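Local coordinates for YfkN protein (Bacillus subtilis subsp. subtilis, PDB 3GVE), which belongs to the calcineurin-like phosphoesterase family of metal-dependent proteins and carries a manganese and a magnesium ion side by side in one site, at residues 96-106 against 122-131; 143-151 against 199-208. All coordinates share one frame; numbering follows the deposited sequence. Where two conformers were deposited one is given.

Contact 1: 96-106 against 122-131; sequences MNALKYDAGTL and IKGADFPIVN
Asn-97, at the end of helix 91-98, uses both ends of its amide on the loop 124-126. Its OD1 takes a nearly straight bond from Asp-126 N (2.8 Å, 170° at the hydrogen), the donor tilted from the carbonyl plane. Its ND2 gives one to Gly-124 O (3.0 Å) lying in the amide plane, and the two bonds fix the amide's rotation. The Asp-126 carboxylate stacks on this amide, the planes 5° apart, and a water joins Asp-126 OD2 to Asn-97 O.

Next to it the Phe-127 ring is inserted between the segments. Tyr-101 CB sits over one face, 3.9 Å from the centroid in a CH-pi contact, and Ala-125 CB covers the opposite face. A chi1 of 51° holds CG between the backbone N and the carbonyl carbon and turns the ring in against Tyr-101; Phe-127 CB lies 3.3 Å from Tyr-101 O.

Further along, Gly-104 N bonds Pro-128 O and Val-130 N bonds Gly-104 O (2.9 Å), the parallel pairing of a beta-alpha-beta unit whose helix is 115-123. Thr-105 OG1 donates to Val-130 O (2.7 Å), nearly along the C=O axis, and accepts from a water also held by Leu-106 O and Asn-131 ND2. Outside, Tyr-101 OH reaches Thr-17, Asp-102 OD2 takes Leu-59 N, Asn-131 OD1 takes Val-134 N. Side-chain bonds thus extend a short backbone pairing at both ends, the Phe-127 ring packed between.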
loop_
_atom_site.group_PDB
_atom_site.type_symbol
_atom_site.label_atom_id
_atom_site.label_comp_id
_atom_site.label_asym_id
_atom_site.label_seq_id
_atom_site.Cartn_x
_atom_site.Cartn_y
_atom_site.Cartn_z
HETATM N N MSE A 96 -21.424 -0.851 6.496
HETATM C CA MSE A 96 -21.360 -1.800 7.621
HETATM C C MSE A 96 -22.745 -2.017 8.271
HETATM O O MSE A 96 -23.099 -3.099 8.662
HETATM C CB MSE A 96 -20.346 -1.346 8.693
HETATM C CG MSE A 96 -18.961 -0.936 8.160
HETATM SE SE MSE A 96 -18.099 -2.182 6.924
HETATM C CE MSE A 96 -17.170 -3.324 8.228
ATOM N N ASN A 97 -23.530 -0.948 8.320
ATOM C CA ASN A 97 -24.873 -0.940 8.864
ATOM C C ASN A 97 -25.756 -1.799 7.935
ATOM O O ASN A 97 -26.542 -2.628 8.357
ATOM C CB ASN A 97 -25.444 0.473 8.973
ATOM C CG ASN A 97 -24.888 1.243 10.191
ATOM O OD1 ASN A 97 -24.267 0.663 11.089
ATOM N ND2 ASN A 97 -25.155 2.522 10.213
ATOM N N ALA A 98 -25.587 -1.580 6.635
ATOM C CA ALA A 98 -26.378 -2.290 5.629
ATOM C C ALA A 98 -26.080 -3.787 5.630
ATOM O O ALA A 98 -26.953 -4.584 5.377
ATOM C CB ALA A 98 -26.163 -1.691 4.244
ATOM N N LEU A 99 -24.838 -4.155 5.919
ATOM C CA LEU A 99 -24.419 -5.561 6.018
ATOM C C LEU A 99 -24.715 -6.158 7.399
ATOM O O LEU A 99 -24.442 -7.321 7.654
ATOM C CB LEU A 99 -22.924 -5.693 5.719
ATOM C CG LEU A 99 -22.478 -5.433 4.279
ATOM C CD1 LEU A 99 -20.968 -5.499 4.144
ATOM C CD2 LEU A 99 -23.139 -6.452 3.347
ATOM N N LYS A 100 -25.259 -5.331 8.278
ATOM C CA LYS A 100 -25.681 -5.767 9.610
ATOM C C LYS A 100 -24.509 -6.360 10.420
ATOM O O LYS A 100 -24.601 -7.432 10.992
ATOM C CB LYS A 100 -26.889 -6.722 9.521
ATOM C CG LYS A 100 -28.109 -6.031 8.924
ATOM C CD LYS A 100 -29.294 -6.976 8.820
ATOM C CE LYS A 100 -30.473 -6.280 8.160
ATOM N NZ LYS A 100 -31.772 -6.911 8.566
ATOM N N TYR A 101 -23.403 -5.627 10.473
ATOM C CA TYR A 101 -22.318 -5.992 11.384
ATOM C C TYR A 101 -22.826 -5.975 12.823
ATOM O O TYR A 101 -23.663 -5.161 13.177
ATOM C CB TYR A 101 -21.148 -5.030 11.242
ATOM C CG TYR A 101 -20.152 -5.461 10.190
ATOM C CD1 TYR A 101 -20.428 -5.289 8.835
ATOM C CD2 TYR A 101 -18.945 -6.048 10.546
ATOM C CE1 TYR A 101 -19.522 -5.685 7.868
ATOM C CE2 TYR A 101 -18.018 -6.444 9.576
ATOM C CZ TYR A 101 -18.331 -6.276 8.243
ATOM O OH TYR A 101 -17.456 -6.654 7.261
ATOM N N ASP A 102 -22.293 -6.879 13.632
ATOM C CA ASP A 102 -22.653 -6.966 15.050
ATOM C C ASP A 102 -21.696 -6.191 15.974
ATOM O O ASP A 102 -22.077 -5.813 17.060
ATOM C CB ASP A 102 -22.731 -8.434 15.480
ATOM C CG ASP A 102 -23.812 -9.199 14.735
ATOM O OD1 ASP A 102 -24.988 -8.919 14.977
ATOM O OD2 ASP A 102 -23.466 -10.039 13.910
ATOM N N ALA A 103 -20.452 -5.982 15.532
ATOM C CA ALA A 103 -19.463 -5.269 16.326
ATOM C C ALA A 103 -18.291 -4.839 15.465
ATOM O O ALA A 103 -18.047 -5.479 14.445
ATOM C CB ALA A 103 -18.933 -6.146 17.460
ATOM N N GLY A 104 -17.580 -3.825 15.931
ATOM C CA GLY A 104 -16.339 -3.431 15.287
ATOM C C GLY A 104 -15.354 -2.908 16.334
ATOM O O GLY A 104 -15.667 -2.848 17.532
ATOM N N THR A 105 -14.168 -2.508 15.861
ATOM C CA THR A 105 -13.123 -2.028 16.795
ATOM C C THR A 105 -12.238 -1.008 16.139
ATOM O O THR A 105 -12.417 -0.694 14.921
ATOM C CB THR A 105 -12.353 -3.240 17.354
ATOM O OG1 THR A 105 -11.657 -2.822 18.537
ATOM C CG2 THR A 105 -11.334 -3.799 16.358
ATOM N N LEU A 106 -11.260 -0.468 16.865
ATOM C CA LEU A 106 -10.371 0.531 16.337
ATOM C C LEU A 106 -9.048 -0.071 15.952
ATOM O O LEU A 106 -8.397 -0.746 16.688
ATOM C CB LEU A 106 -10.158 1.643 17.356
ATOM C CG LEU A 106 -11.471 2.224 17.920
ATOM C CD1 LEU A 106 -11.195 3.248 18.955
ATOM C CD2 LEU A 106 -12.403 2.744 16.872
ATOM N N ILE A 122 -18.038 6.861 14.793
ATOM C CA ILE A 122 -18.627 5.860 15.666
ATOM C C ILE A 122 -20.119 6.137 15.932
ATOM O O ILE A 122 -20.895 5.213 16.045
ATOM C CB ILE A 122 -17.818 5.772 16.997
ATOM C CG1 ILE A 122 -16.435 5.180 16.729
ATOM C CG2 ILE A 122 -18.533 4.937 18.025
ATOM C CD1 ILE A 122 -15.438 5.362 17.887
ATOM N N LYS A 123 -20.497 7.409 16.032
ATOM C CA LYS A 123 -21.887 7.794 16.359
ATOM C C LYS A 123 -22.915 7.200 15.415
ATOM O O LYS A 123 -24.016 6.908 15.805
ATOM C CB LYS A 123 -22.068 9.313 16.316
ATOM C CG LYS A 123 -21.381 10.061 17.420
ATOM C CD LYS A 123 -21.530 11.577 17.252
ATOM C CE LYS A 123 -20.629 12.271 18.251
ATOM N NZ LYS A 123 -20.877 13.692 18.311
ATOM N N GLY A 124 -22.536 7.068 14.156
ATOM C CA GLY A 124 -23.411 6.560 13.122
ATOM C C GLY A 124 -23.559 5.026 12.996
ATOM O O GLY A 124 -24.400 4.577 12.227
ATOM N N ALA A 125 -22.704 4.246 13.707
ATOM C CA ALA A 125 -22.803 2.802 13.632
ATOM C C ALA A 125 -24.004 2.299 14.385
ATOM O O ALA A 125 -24.238 2.723 15.590
ATOM C CB ALA A 125 -21.546 2.191 14.146
ATOM N N ASP A 126 -24.717 1.357 13.811
ATOM C CA ASP A 126 -25.853 0.729 14.460
ATOM C C ASP A 126 -25.354 -0.266 15.480
ATOM O O ASP A 126 -26.079 -0.671 16.325
ATOM C CB ASP A 126 -26.712 -0.016 13.437
ATOM C CG ASP A 126 -27.465 0.885 12.528
ATOM O OD1 ASP A 126 -27.653 2.031 12.817
ATOM O OD2 ASP A 126 -27.857 0.343 11.480
ATOM N N PHE A 127 -24.101 -0.666 15.338
ATOM C CA PHE A 127 -23.492 -1.698 16.159
ATOM C C PHE A 127 -22.426 -1.071 17.049
ATOM O O PHE A 127 -21.916 -0.027 16.749
ATOM C CB PHE A 127 -22.862 -2.769 15.259
ATOM C CG PHE A 127 -21.947 -2.203 14.203
ATOM C CD1 PHE A 127 -20.602 -2.081 14.449
ATOM C CD2 PHE A 127 -22.444 -1.750 12.993
ATOM C CE1 PHE A 127 -19.763 -1.544 13.497
ATOM C CE2 PHE A 127 -21.619 -1.203 12.036
ATOM C CZ PHE A 127 -20.276 -1.106 12.265
ATOM N N PRO A 128 -22.088 -1.755 18.128
ATOM C CA PRO A 128 -21.051 -1.256 19.036
ATOM C C PRO A 128 -19.653 -1.341 18.420
ATOM O O PRO A 128 -19.308 -2.331 17.801
ATOM C CB PRO A 128 -21.132 -2.222 20.224
ATOM C CG PRO A 128 -21.767 -3.468 19.664
ATOM C CD PRO A 128 -22.734 -2.972 18.640
ATOM N N ILE A 129 -18.875 -0.292 18.624
ATOM C CA ILE A 129 -17.460 -0.253 18.266
ATOM C C ILE A 129 -16.710 -0.147 19.590
ATOM O O ILE A 129 -16.863 0.807 20.321
ATOM C CB ILE A 129 -17.179 0.908 17.298
ATOM C CG1 ILE A 129 -17.881 0.612 15.969
ATOM C CG2 ILE A 129 -15.696 1.064 17.074
ATOM C CD1 ILE A 129 -17.843 1.764 14.951
ATOM N N VAL A 130 -15.943 -1.170 19.908
ATOM C CA VAL A 130 -15.376 -1.301 21.237
ATOM C C VAL A 130 -13.863 -1.142 21.213
ATOM O O VAL A 130 -13.206 -1.474 20.238
ATOM C CB VAL A 130 -15.763 -2.669 21.893
ATOM C CG1 VAL A 130 -17.285 -2.698 22.178
ATOM C CG2 VAL A 130 -15.360 -3.854 20.999
ATOM N N ASN A 131 -13.327 -0.649 22.315
ATOM C CA ASN A 131 -11.894 -0.618 22.549
ATOM C C ASN A 131 -11.633 -0.479 24.049
ATOM O O ASN A 131 -12.214 0.401 24.664
ATOM C CB ASN A 131 -11.221 0.524 21.796
ATOM C CG ASN A 131 -9.793 0.719 22.254
ATOM O OD1 ASN A 131 -9.549 1.421 23.221
ATOM N ND2 ASN A 131 -8.857 0.045 21.613
HETATM O O HOH W 1 -27.336 -2.388 10.893
HETATM O O HOH W 2 -9.409 -1.384 19.210
#

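Contact 2: 143-151 against 199-208; sequences YTPYVINEK and TIPKMKAEGA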
loop_
_atom_site.group_PDB
_atom_site.type_symbol
_atom_site.label_atom_id
_atom_site.label_comp_id
_atom_site.label_asym_id
_atom_site.label_seq_id
_atom_site.Cartn_x
_atom_site.Cartn_y
_atom_site.Cartn_z
ATOM N N TYR A 143 -13.232 4.871 25.030
ATOM C CA TYR A 143 -14.267 4.281 24.174
ATOM C C TYR A 143 -15.031 3.250 24.986
ATOM O O TYR A 143 -14.580 2.810 26.014
ATOM C CB TYR A 143 -13.621 3.606 22.929
ATOM C CG TYR A 143 -12.795 4.598 22.160
ATOM C CD1 TYR A 143 -13.393 5.520 21.327
ATOM C CD2 TYR A 143 -11.418 4.673 22.338
ATOM C CE1 TYR A 143 -12.644 6.469 20.678
ATOM C CE2 TYR A 143 -10.671 5.605 21.701
ATOM C CZ TYR A 143 -11.283 6.504 20.878
ATOM O OH TYR A 143 -10.547 7.473 20.263
ATOM N N THR A 144 -16.181 2.849 24.480
ATOM C CA THR A 144 -16.911 1.716 25.034
ATOM C C THR A 144 -15.949 0.524 25.160
ATOM O O THR A 144 -15.448 0.038 24.156
ATOM C CB THR A 144 -18.040 1.310 24.065
ATOM O OG1 THR A 144 -18.795 2.472 23.680
ATOM C CG2 THR A 144 -18.955 0.288 24.677
ATOM N N PRO A 145 -15.671 0.061 26.376
ATOM C CA PRO A 145 -14.628 -0.962 26.511
ATOM C C PRO A 145 -15.023 -2.348 26.040
ATOM O O PRO A 145 -14.122 -3.098 25.531
ATOM C CB PRO A 145 -14.255 -0.935 27.990
ATOM C CG PRO A 145 -15.537 -0.545 28.644
ATOM C CD PRO A 145 -16.168 0.524 27.693
ATOM N N TYR A 146 -16.289 -2.677 26.140
ATOM C CA TYR A 146 -16.793 -3.969 25.730
ATOM C C TYR A 146 -18.302 -3.818 25.706
ATOM O O TYR A 146 -18.808 -2.836 26.222
ATOM C CB TYR A 146 -16.360 -5.069 26.714
ATOM C CG TYR A 146 -17.012 -4.959 28.077
ATOM C CD1 TYR A 146 -18.272 -5.477 28.303
ATOM C CD2 TYR A 146 -16.371 -4.329 29.132
ATOM C CE1 TYR A 146 -18.888 -5.375 29.546
ATOM C CE2 TYR A 146 -16.986 -4.224 30.380
ATOM C CZ TYR A 146 -18.240 -4.752 30.569
ATOM O OH TYR A 146 -18.857 -4.647 31.799
ATOM N N VAL A 147 -18.936 -4.815 25.095
ATOM C CA VAL A 147 -20.436 -4.890 25.116
ATOM C C VAL A 147 -20.762 -6.340 25.275
ATOM O O VAL A 147 -20.002 -7.224 24.844
ATOM C CB VAL A 147 -21.057 -4.261 23.856
ATOM C CG1 VAL A 147 -20.750 -2.792 23.752
ATOM C CG2 VAL A 147 -20.706 -5.038 22.656
ATOM N N ILE A 148 -21.859 -6.580 25.871
ATOM C CA ILE A 148 -22.453 -7.907 26.003
ATOM C C ILE A 148 -23.891 -7.889 25.496
ATOM O O ILE A 148 -24.675 -7.068 25.918
ATOM C CB ILE A 148 -22.417 -8.392 27.475
ATOM C CG1 ILE A 148 -20.985 -8.458 27.975
ATOM C CG2 ILE A 148 -23.060 -9.752 27.616
ATOM C CD1 ILE A 148 -20.884 -8.569 29.487
ATOM N N ASN A 149 -24.202 -8.792 24.574
ATOM C CA ASN A 149 -25.533 -8.917 23.986
ATOM C C ASN A 149 -26.055 -10.307 24.270
ATOM O O ASN A 149 -25.379 -11.285 24.026
ATOM C CB ASN A 149 -25.492 -8.741 22.468
ATOM C CG ASN A 149 -24.950 -7.421 22.046
ATOM O OD1 ASN A 149 -25.220 -6.419 22.663
ATOM N ND2 ASN A 149 -24.169 -7.420 20.979
ATOM N N GLU A 150 -27.265 -10.381 24.801
ATOM C CA GLU A 150 -27.905 -11.662 24.990
ATOM C C GLU A 150 -28.524 -12.078 23.660
ATOM O O GLU A 150 -29.395 -11.410 23.140
ATOM C CB GLU A 150 -28.963 -11.601 26.083
ATOM C CG GLU A 150 -29.543 -12.973 26.392
ATOM C CD GLU A 150 -30.516 -12.946 27.550
ATOM O OE1 GLU A 150 -30.260 -13.637 28.541
ATOM O OE2 GLU A 150 -31.526 -12.240 27.446
ATOM N N LYS A 151 -28.031 -13.181 23.119
ATOM C CA LYS A 151 -28.474 -13.699 21.837
ATOM C C LYS A 151 -29.366 -14.923 22.030
ATOM O O LYS A 151 -29.067 -15.758 22.860
ATOM C CB LYS A 151 -27.253 -14.119 21.002
ATOM C CG LYS A 151 -26.208 -13.048 20.797
ATOM C CD LYS A 151 -26.824 -11.796 20.246
ATOM C CE LYS A 151 -26.972 -11.866 18.773
ATOM N NZ LYS A 151 -27.532 -10.577 18.293
ATOM N N THR A 199 -10.060 -6.160 32.076
ATOM C CA THR A 199 -11.425 -6.044 31.573
ATOM C C THR A 199 -12.251 -7.342 31.586
ATOM O O THR A 199 -13.417 -7.321 31.889
ATOM C CB THR A 199 -11.443 -5.378 30.171
ATOM O OG1 THR A 199 -10.737 -4.137 30.225
ATOM C CG2 THR A 199 -12.871 -5.108 29.715
ATOM N N ILE A 200 -11.633 -8.455 31.232
ATOM C CA ILE A 200 -12.312 -9.737 31.177
ATOM C C ILE A 200 -13.104 -10.085 32.462
ATOM O O ILE A 200 -14.184 -10.553 32.376
ATOM C CB ILE A 200 -11.341 -10.866 30.807
ATOM C CG1 ILE A 200 -10.966 -10.782 29.308
ATOM C CG2 ILE A 200 -11.950 -12.260 31.119
ATOM C CD1 ILE A 200 -9.697 -11.504 28.977
ATOM N N PRO A 201 -12.528 -9.870 33.645
ATOM C CA PRO A 201 -13.257 -10.202 34.886
ATOM C C PRO A 201 -14.586 -9.451 35.007
ATOM O O PRO A 201 -15.559 -9.968 35.506
ATOM C CB PRO A 201 -12.275 -9.764 35.976
ATOM C CG PRO A 201 -10.957 -9.975 35.368
ATOM C CD PRO A 201 -11.120 -9.546 33.921
ATOM N N LYS A 202 -14.600 -8.227 34.536
ATOM C CA LYS A 202 -15.802 -7.445 34.584
ATOM C C LYS A 202 -16.822 -8.025 33.637
ATOM O O LYS A 202 -17.977 -8.061 33.940
ATOM C CB LYS A 202 -15.488 -6.025 34.190
ATOM C CG LYS A 202 -14.433 -5.449 35.029
ATOM C CD LYS A 202 -14.605 -3.994 35.004
ATOM C CE LYS A 202 -13.578 -3.339 34.190
ATOM N NZ LYS A 202 -12.752 -2.586 35.138
HETATM N N MSE A 203 -16.368 -8.459 32.465
HETATM C CA MSE A 203 -17.264 -9.048 31.490
HETATM C C MSE A 203 -17.849 -10.336 32.039
HETATM O O MSE A 203 -19.032 -10.578 31.876
HETATM C CB MSE A 203 -16.540 -9.317 30.160
HETATM C CG MSE A 203 -15.967 -8.078 29.499
HETATM SE SE MSE A 203 -14.937 -8.504 27.894
HETATM C CE MSE A 203 -16.435 -8.965 26.709
ATOM N N LYS A 204 -17.013 -11.163 32.674
ATOM C CA LYS A 204 -17.543 -12.376 33.254
ATOM C C LYS A 204 -18.567 -12.039 34.361
ATOM O O LYS A 204 -19.613 -12.656 34.435
ATOM C CB LYS A 204 -16.394 -13.242 33.751
ATOM C CG LYS A 204 -15.528 -13.814 32.624
ATOM C CD LYS A 204 -16.359 -14.331 31.474
ATOM C CE LYS A 204 -16.618 -15.819 31.572
ATOM N NZ LYS A 204 -17.250 -16.387 30.344
ATOM N N ALA A 205 -18.259 -11.039 35.176
ATOM C CA ALA A 205 -19.223 -10.569 36.232
ATOM C C ALA A 205 -20.532 -10.184 35.636
ATOM O O ALA A 205 -21.604 -10.491 36.263
ATOM C CB ALA A 205 -18.571 -9.410 37.005
ATOM N N GLU A 206 -20.543 -9.453 34.528
ATOM C CA GLU A 206 -21.767 -9.063 33.864
ATOM C C GLU A 206 -22.432 -10.159 33.044
ATOM O O GLU A 206 -23.460 -9.865 32.358
ATOM C CB GLU A 206 -21.546 -7.769 33.043
ATOM C CG GLU A 206 -20.996 -6.621 33.858
ATOM C CD GLU A 206 -21.973 -6.147 34.972
ATOM O OE1 GLU A 206 -23.195 -6.433 34.860
ATOM O OE2 GLU A 206 -21.478 -5.469 35.926
ATOM N N GLY A 207 -21.927 -11.371 33.125
ATOM C CA GLY A 207 -22.634 -12.493 32.560
ATOM C C GLY A 207 -22.207 -12.997 31.198
ATOM O O GLY A 207 -22.821 -13.880 30.665
ATOM N N ALA A 208 -21.134 -12.457 30.650
ATOM C CA ALA A 208 -20.687 -12.944 29.346
ATOM C C ALA A 208 -20.448 -14.445 29.370
ATOM O O ALA A 208 -19.715 -14.927 30.192
ATOM C CB ALA A 208 -19.416 -12.211 28.897
#
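A selenomethionine lies across an aromatic face here: Met-203 CG stands 3.6 Å from the centroid of the Tyr-146 ring, 13° off its normal, a CH-pi contact over the middle of the face. SE follows obliquely at 4.8 Å from the same centroid, which makes this also a Met-aromatic contact. The setting is helix-on-sheet packing in the calcineurin-like phosphoesterase fold, with helix 192-205 lying against strand 146-154; the short segments run nearly parallel, at 23° with axes 9.7 Å apart.

Tyr-146 and Met-203 run antiparallel alongside one another. Tyr-146 has CG between its backbone N and carbonyl carbon (chi1 68°), which brings the ring face over Met-203 CG; the Met-203 chain bends at chi3 and brings CE back beside Tyr-146 CB. Thr-199 CG2 touches Tyr-146 CD2 at 3.6 Å, while Thr-199 OG1 is bonded to Ser-195 O one turn earlier. At the other end of the ring, Tyr-146 OH meets Glu-206 CG.

Two residues along the strand, Ile-148 comes down over the end of the helix, where Gly-207, at positive phi, is the C-prime residue of a Schellman motif with Ala-208 N bonded to Met-203 O. No hydrogen bond crosses between the segments, so the contact rests on apolar surfaces. The helix also packs on neighbouring strands of this sheet, Thr-199 on Ile-168 and Met-203 on Ile-211; strand 146-154 pairs antiparallel with strand 160-170. Ile-148 CD1 ends 3.7 Å from Glu-206 CB and 4.0 Å from Ala-208 CB.

The two contacts follow one another along the chain, their centres about 16 Å apart. They meet where 128-131 passes 143-147: Asn-131 N probably bonds Thr-144 O (2.9 Å), Pro-128 CG packs on Val-147 CG2 at 3.5 Å, and Leu-106 CD1 touches Tyr-143 CE2. Segment 143-151 thus touches contact 1 through Tyr-143, Thr-144 and Val-147, and helix 192-205 through Tyr-146 and Ile-148. Contact 1 is the nearer to the metal site but supplies no ligand: the side chain of Leu-106 is about 10 Å from magnesium, whose ligands include Asn-108, and that of Thr-105 about 11 Å from manganese. Contact 2 is more peripheral, its centre about 17 Å from that of the chain against about 9 Å.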